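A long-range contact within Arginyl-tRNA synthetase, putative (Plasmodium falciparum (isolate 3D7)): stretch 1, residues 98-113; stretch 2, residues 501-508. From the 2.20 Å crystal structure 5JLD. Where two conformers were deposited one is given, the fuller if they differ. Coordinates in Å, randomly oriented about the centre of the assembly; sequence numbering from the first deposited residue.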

ATOM      1  N   SER A  98     -28.849 -11.181   0.747  1.00 42.66           N
ATOM      2  CA  SER A  98     -29.505 -12.339   1.345  1.00 40.14           C
ATOM      3  C   SER A  98     -28.517 -13.275   2.041  1.00 42.99           C
ATOM      4  O   SER A  98     -27.320 -13.306   1.736  1.00 40.30           O
ATOM      5  CB  SER A  98     -30.267 -13.126   0.282  1.00 44.70           C
ATOM      6  OG  SER A  98     -29.339 -13.764  -0.588  1.00 51.72           O
ATOM      7  N   LYS A  99     -29.052 -14.023   2.992  1.00 49.57           N
ATOM      8  CA  LYS A  99     -28.350 -15.072   3.709  1.00 49.59           C
ATOM      9  C   LYS A  99     -27.773 -16.109   2.727  1.00 50.73           C
ATOM     10  O   LYS A  99     -26.636 -16.585   2.875  1.00 46.32           O
ATOM     11  CB  LYS A  99     -29.338 -15.709   4.712  1.00 49.81           C
ATOM     12  CG  LYS A  99     -28.979 -17.070   5.271  1.00 55.61           C
ATOM     13  CD  LYS A  99     -30.138 -17.613   6.125  1.00 56.24           C
ATOM     14  CE  LYS A  99     -29.760 -18.920   6.806  1.00 60.50           C
ATOM     15  NZ  LYS A  99     -29.478 -20.009   5.825  1.00 56.95           N
ATOM     16  N   ASP A 100     -28.547 -16.437   1.696  1.00 50.54           N
ATOM     17  CA  ASP A 100     -28.110 -17.459   0.753  0.54 51.30           C
ATOM     18  C   ASP A 100     -26.995 -16.955  -0.160  1.00 49.38           C
ATOM     19  O   ASP A 100     -26.036 -17.687  -0.424  1.00 49.12           O
ATOM     20  CB  ASP A 100     -29.273 -17.975  -0.090  0.54 50.64           C
ATOM     21  CG  ASP A 100     -28.857 -19.127  -0.992  0.54 53.76           C
ATOM     22  OD1 ASP A 100     -28.661 -20.251  -0.477  0.54 53.91           O
ATOM     23  OD2 ASP A 100     -28.708 -18.905  -2.212  0.54 57.63           O
ATOM     24  N   TYR A 101     -27.096 -15.714  -0.629  1.00 46.37           N
ATOM     25  CA  TYR A 101     -26.000 -15.162  -1.413  1.00 47.77           C
ATOM     26  C   TYR A 101     -24.689 -15.181  -0.623  1.00 48.02           C
ATOM     27  O   TYR A 101     -23.634 -15.553  -1.153  1.00 50.47           O
ATOM     28  CB  TYR A 101     -26.270 -13.728  -1.882  1.00 43.54           C
ATOM     29  CG  TYR A 101     -25.036 -13.165  -2.600  1.00 41.15           C
ATOM     30  CD1 TYR A 101     -24.686 -13.603  -3.871  1.00 37.86           C
ATOM     31  CD2 TYR A 101     -24.204 -12.232  -1.975  1.00 37.59           C
ATOM     32  CE1 TYR A 101     -23.530 -13.102  -4.521  1.00 42.86           C
ATOM     33  CE2 TYR A 101     -23.083 -11.729  -2.605  1.00 49.81           C
ATOM     34  CZ  TYR A 101     -22.740 -12.166  -3.871  1.00 50.39           C
ATOM     35  OH  TYR A 101     -21.602 -11.645  -4.461  1.00 51.91           O
ATOM     36  N   ILE A 102     -24.755 -14.762   0.634  1.00 45.33           N
ATOM     37  CA  ILE A 102     -23.557 -14.703   1.465  1.00 43.29           C
ATOM     38  C   ILE A 102     -22.990 -16.110   1.710  1.00 46.63           C
ATOM     39  O   ILE A 102     -21.776 -16.327   1.603  1.00 43.28           O
ATOM     40  CB  ILE A 102     -23.846 -13.999   2.801  1.00 46.40           C
ATOM     41  CG1 ILE A 102     -24.290 -12.555   2.543  1.00 51.25           C
ATOM     42  CG2 ILE A 102     -22.618 -14.003   3.678  1.00 45.56           C
ATOM     43  CD1 ILE A 102     -24.645 -11.783   3.811  1.00 56.81           C
ATOM     44  N   GLU A 103     -23.870 -17.067   1.998  1.00 41.13           N
ATOM     45  CA  GLU A 103     -23.448 -18.450   2.243  1.00 50.52           C
ATOM     46  C   GLU A 103     -22.791 -19.087   1.024  1.00 52.49           C
ATOM     47  O   GLU A 103     -21.705 -19.674   1.120  1.00 53.45           O
ATOM     48  CB  GLU A 103     -24.643 -19.307   2.689  1.00 43.93           C
ATOM     49  CG  GLU A 103     -25.061 -19.065   4.118  1.00 52.44           C
ATOM     50  CD  GLU A 103     -26.416 -19.669   4.470  1.00 55.12           C
ATOM     51  OE1 GLU A 103     -27.089 -20.243   3.584  1.00 64.39           O
ATOM     52  OE2 GLU A 103     -26.799 -19.575   5.648  1.00 57.39           O
ATOM     53  N   THR A 104     -23.453 -18.964  -0.121  1.00 52.54           N
ATOM     54  CA  THR A 104     -22.937 -19.494  -1.382  1.00 44.81           C
ATOM     55  C   THR A 104     -21.591 -18.841  -1.749  1.00 50.22           C
ATOM     56  O   THR A 104     -20.630 -19.519  -2.224  1.00 49.23           O
ATOM     57  CB  THR A 104     -23.959 -19.269  -2.533  1.00 64.11           C
ATOM     58  OG1 THR A 104     -25.219 -19.872  -2.194  1.00 60.00           O
ATOM     59  CG2 THR A 104     -23.456 -19.873  -3.844  1.00 65.23           C
ATOM     60  N   SER A 105     -21.510 -17.529  -1.514  1.00 45.36           N
ATOM     61  CA  SER A 105     -20.287 -16.800  -1.868  1.00 48.13           C
ATOM     62  C   SER A 105     -19.153 -17.312  -0.977  1.00 51.39           C
ATOM     63  O   SER A 105     -18.069 -17.614  -1.452  1.00 52.80           O
ATOM     64  CB  SER A 105     -20.477 -15.288  -1.722  1.00 48.97           C
ATOM     65  OG  SER A 105     -21.494 -14.789  -2.589  1.00 43.82           O
ATOM     66  N   LEU A 106     -19.437 -17.463   0.313  1.00 53.04           N
ATOM     67  CA  LEU A 106     -18.457 -18.001   1.254  1.00 51.86           C
ATOM     68  C   LEU A 106     -17.993 -19.398   0.857  1.00 51.18           C
ATOM     69  O   LEU A 106     -16.810 -19.716   0.967  1.00 51.95           O
ATOM     70  CB  LEU A 106     -19.038 -18.025   2.673  1.00 47.20           C
ATOM     71  CG  LEU A 106     -19.109 -16.659   3.362  1.00 45.63           C
ATOM     72  CD1 LEU A 106     -19.908 -16.753   4.642  1.00 42.62           C
ATOM     73  CD2 LEU A 106     -17.707 -16.107   3.633  1.00 45.30           C
ATOM     74  N   LYS A 107     -18.925 -20.227   0.399  1.00 50.46           N
ATOM     75  CA  LYS A 107     -18.589 -21.583  -0.021  1.00 52.40           C
ATOM     76  C   LYS A 107     -17.660 -21.587  -1.243  1.00 51.79           C
ATOM     77  O   LYS A 107     -16.849 -22.498  -1.397  1.00 47.19           O
ATOM     78  CB  LYS A 107     -19.851 -22.387  -0.337  1.00 48.14           C
ATOM     79  CG  LYS A 107     -20.786 -22.617   0.845  1.00 50.43           C
ATOM     80  CD  LYS A 107     -21.984 -23.466   0.406  1.00 46.75           C
ATOM     81  CE  LYS A 107     -22.966 -23.684   1.552  1.00 53.15           C
ATOM     82  NZ  LYS A 107     -24.248 -24.292   1.070  1.00 51.30           N
ATOM     83  N   LYS A 108     -17.790 -20.591  -2.119  1.00 47.04           N
ATOM     84  CA  LYS A 108     -16.755 -20.422  -3.159  1.00 52.52           C
ATOM     85  C   LYS A 108     -15.286 -20.345  -2.625  1.00 56.39           C
ATOM     86  O   LYS A 108     -14.348 -20.718  -3.326  1.00 53.69           O
ATOM     87  CB  LYS A 108     -17.048 -19.171  -3.992  1.00 57.00           C
ATOM     88  CG  LYS A 108     -18.263 -19.289  -4.903  1.00 64.81           C
ATOM     89  CD  LYS A 108     -18.503 -17.973  -5.636  1.00 76.68           C
ATOM     90  CE  LYS A 108     -19.707 -18.034  -6.566  1.00 88.61           C
ATOM     91  NZ  LYS A 108     -19.959 -16.720  -7.233  1.00 92.41           N
ATOM     92  N   LEU A 109     -15.084 -19.883  -1.391  1.00 54.20           N
ATOM     93  CA  LEU A 109     -13.732 -19.728  -0.825  1.00 52.56           C
ATOM     94  C   LEU A 109     -12.969 -21.032  -0.597  1.00 62.17           C
ATOM     95  O   LEU A 109     -11.804 -21.010  -0.182  1.00 59.34           O
ATOM     96  CB  LEU A 109     -13.796 -18.977   0.515  1.00 42.98           C
ATOM     97  CG  LEU A 109     -14.115 -17.492   0.389  1.00 43.48           C
ATOM     98  CD1 LEU A 109     -14.213 -16.845   1.752  1.00 51.33           C
ATOM     99  CD2 LEU A 109     -13.055 -16.799  -0.499  1.00 43.81           C
ATOM    100  N   PHE A 110     -13.613 -22.154  -0.829  1.00 65.37           N
ATOM    101  CA  PHE A 110     -12.971 -23.422  -0.594  1.00 67.20           C
ATOM    102  C   PHE A 110     -12.514 -24.087  -1.848  1.00 76.04           C
ATOM    103  O   PHE A 110     -13.313 -24.496  -2.651  1.00 83.12           O
ATOM    104  CB  PHE A 110     -13.922 -24.348   0.118  1.00 68.99           C
ATOM    105  CG  PHE A 110     -14.246 -23.916   1.497  1.00 69.49           C
ATOM    106  CD1 PHE A 110     -15.170 -22.949   1.719  1.00 71.01           C
ATOM    107  CD2 PHE A 110     -13.615 -24.473   2.563  1.00 70.22           C
ATOM    108  CE1 PHE A 110     -15.472 -22.543   2.990  1.00 70.38           C
ATOM    109  CE2 PHE A 110     -13.907 -24.076   3.837  1.00 73.11           C
ATOM    110  CZ  PHE A 110     -14.840 -23.107   4.055  1.00 70.85           C
ATOM    111  N   ASN A 111     -11.211 -24.177  -2.021  1.00 83.71           N
ATOM    112  CA  ASN A 111     -10.648 -24.842  -3.168  1.00 85.56           C
ATOM    113  C   ASN A 111     -10.639 -26.258  -2.717  1.00 90.97           C
ATOM    114  O   ASN A 111      -9.889 -26.618  -1.825  1.00 91.33           O
ATOM    115  CB  ASN A 111      -9.222 -24.391  -3.410  1.00 80.26           C
ATOM    116  N   GLY A 112     -11.499 -27.069  -3.296  1.00 96.68           N
ATOM    117  CA  GLY A 112     -11.583 -28.446  -2.894  1.00 96.28           C
ATOM    118  C   GLY A 112     -11.958 -28.506  -1.440  1.00 92.06           C
ATOM    119  O   GLY A 112     -13.109 -28.377  -1.101  1.00 96.83           O
ATOM    120  N   GLU A 113     -10.970 -28.668  -0.578  1.00 86.64           N
ATOM    121  CA  GLU A 113     -11.227 -28.759   0.835  1.00 81.89           C
ATOM    122  C   GLU A 113     -10.492 -27.731   1.676  1.00 85.48           C
ATOM    123  O   GLU A 113     -10.805 -27.571   2.836  1.00 89.08           O
ATOM    124  CB  GLU A 113     -10.886 -30.154   1.329  1.00 73.67           C
ATOM    125  N   SER A 501     -17.552 -30.434   5.709  1.00 68.82           N
ATOM    126  CA  SER A 501     -17.846 -29.961   4.362  1.00 73.01           C
ATOM    127  C   SER A 501     -18.384 -28.529   4.392  1.00 68.87           C
ATOM    128  O   SER A 501     -19.006 -28.110   5.378  1.00 66.19           O
ATOM    129  CB  SER A 501     -18.855 -30.886   3.677  1.00 75.51           C
ATOM    130  OG  SER A 501     -20.178 -30.542   4.029  1.00 69.74           O
ATOM    131  N   LYS A 502     -18.150 -27.792   3.305  1.00 65.19           N
ATOM    132  CA  LYS A 502     -18.621 -26.409   3.174  1.00 61.61           C
ATOM    133  C   LYS A 502     -20.121 -26.248   3.428  1.00 73.33           C
ATOM    134  O   LYS A 502     -20.574 -25.184   3.858  1.00 73.67           O
ATOM    135  CB  LYS A 502     -18.307 -25.857   1.779  1.00 64.59           C
ATOM    136  CG  LYS A 502     -17.356 -26.704   0.954  1.00 75.68           C
ATOM    137  CD  LYS A 502     -17.131 -26.114  -0.434  1.00 78.66           C
ATOM    138  CE  LYS A 502     -16.283 -27.056  -1.289  1.00 85.11           C
ATOM    139  NZ  LYS A 502     -15.764 -26.418  -2.535  1.00 85.18           N
ATOM    140  N   ASP A 503     -20.899 -27.296   3.166  1.00 68.45           N
ATOM    141  CA  ASP A 503     -22.343 -27.173   3.240  1.00 63.53           C
ATOM    142  C   ASP A 503     -22.866 -27.187   4.684  1.00 74.01           C
ATOM    143  O   ASP A 503     -24.083 -27.198   4.914  1.00 67.51           O
ATOM    144  CB  ASP A 503     -23.015 -28.277   2.422  1.00 71.05           C
ATOM    145  CG  ASP A 503     -22.986 -27.998   0.922  1.00 69.92           C
ATOM    146  OD1 ASP A 503     -23.047 -26.810   0.528  1.00 65.27           O
ATOM    147  OD2 ASP A 503     -22.922 -28.971   0.140  1.00 68.27           O
ATOM    148  N   GLU A 504     -21.955 -27.184   5.657  1.00 67.56           N
ATOM    149  CA  GLU A 504     -22.366 -27.029   7.046  1.00 56.95           C
ATOM    150  C   GLU A 504     -22.764 -25.585   7.272  1.00 55.88           C
ATOM    151  O   GLU A 504     -23.539 -25.263   8.174  1.00 57.97           O
ATOM    152  CB  GLU A 504     -21.252 -27.426   8.013  1.00 61.49           C
ATOM    153  CG  GLU A 504     -21.052 -28.924   8.148  1.00 70.65           C
ATOM    154  CD  GLU A 504     -22.149 -29.594   8.945  1.00 74.07           C
ATOM    155  OE1 GLU A 504     -22.959 -28.880   9.570  1.00 77.62           O
ATOM    156  OE2 GLU A 504     -22.203 -30.841   8.943  1.00 78.23           O
ATOM    157  N   LEU A 505     -22.241 -24.721   6.413  1.00 55.07           N
ATOM    158  CA  LEU A 505     -22.310 -23.285   6.609  1.00 62.46           C
ATOM    159  C   LEU A 505     -23.737 -22.772   6.656  1.00 62.90           C
ATOM    160  O   LEU A 505     -24.474 -22.874   5.680  1.00 67.47           O
ATOM    161  CB  LEU A 505     -21.530 -22.576   5.500  1.00 71.02           C
ATOM    162  CG  LEU A 505     -20.992 -21.184   5.816  1.00 71.72           C
ATOM    163  CD1 LEU A 505     -20.080 -21.219   7.035  1.00 69.10           C
ATOM    164  CD2 LEU A 505     -20.247 -20.661   4.610  1.00 76.43           C
ATOM    165  N   SER A 506     -24.118 -22.226   7.807  1.00 60.79           N
ATOM    166  CA  SER A 506     -25.438 -21.642   7.987  1.00 70.73           C
ATOM    167  C   SER A 506     -25.376 -20.403   8.869  1.00 68.40           C
ATOM    168  O   SER A 506     -25.092 -20.471  10.075  1.00 66.44           O
ATOM    169  CB  SER A 506     -26.419 -22.661   8.582  1.00 77.63           C
ATOM    170  OG  SER A 506     -26.340 -23.890   7.888  1.00 85.49           O
ATOM    171  N   LEU A 507     -25.673 -19.271   8.250  1.00 62.07           N
ATOM    172  CA  LEU A 507     -25.605 -17.986   8.914  1.00 62.42           C
ATOM    173  C   LEU A 507     -26.969 -17.671   9.531  1.00 64.31           C
ATOM    174  O   LEU A 507     -27.826 -17.039   8.913  1.00 63.92           O
ATOM    175  CB  LEU A 507     -25.160 -16.920   7.915  1.00 63.06           C
ATOM    176  CG  LEU A 507     -23.958 -17.401   7.082  1.00 58.72           C
ATOM    177  CD1 LEU A 507     -23.538 -16.383   6.050  1.00 53.74           C
ATOM    178  CD2 LEU A 507     -22.770 -17.772   7.971  1.00 57.76           C
ATOM    179  N   THR A 508     -27.145 -18.127  10.766  1.00 57.61           N
ATOM    180  CA  THR A 508     -28.435 -18.119  11.434  1.00 64.82           C
ATOM    181  C   THR A 508     -28.631 -16.870  12.285  1.00 72.58           C
ATOM    182  O   THR A 508     -29.761 -16.471  12.564  1.00 77.76           O
ATOM    183  CB  THR A 508     -28.599 -19.382  12.323  1.00 62.22           C
ATOM    184  OG1 THR A 508     -27.544 -19.440  13.294  1.00 72.15           O
ATOM    185  CG2 THR A 508     -28.528 -20.635  11.475  1.00 55.98           C
TER

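The helix that begins at Lys99 lies against the segment 501-508 in antiparallel register, Lys99, Glu103 and Lys107 having Leu507, Leu505 and Lys502 as their nearest CA neighbours. Contact between segments almost 400 residues apart in sequence buries 630 Å², both sides summed.

Glu103 is the polar hub. Glu103 OE2 accepts a nearly linear hydrogen bond from Leu507 N (2.9 Å, 167°), supplying an acceptor to the backbone amide of Leu507, which lies in a loop. The same Glu103 OE2 forms a salt bridge with Lys99 NZ (2.7 Å), one helical turn earlier, so its charge is balanced within the helix while it holds the loop. One turn beyond, the extended side chain of Lys107 carries NZ to Asp503 OD1 in a second salt bridge (2.8 Å). In the third link, as in the first, the donor comes from 501-508: Lys502 NZ donates to the backbone carbonyl Phe110 O (3.1 Å), with Lys502 CD lying oblique to the Phe110 ring.

Alongside these links, apolar side chains meet. Leu505 CD2 meets Leu106 CB at 3.5 Å, and Leu507 CD1 approaches Ile102 CG2 at 3.5 Å and Leu106 CD1 at 3.9 Å. At the helix start, Ser98 OG caps Tyr101 N (3.0 Å), satisfying an amide that lacks a preceding helical carbonyl within the stretch.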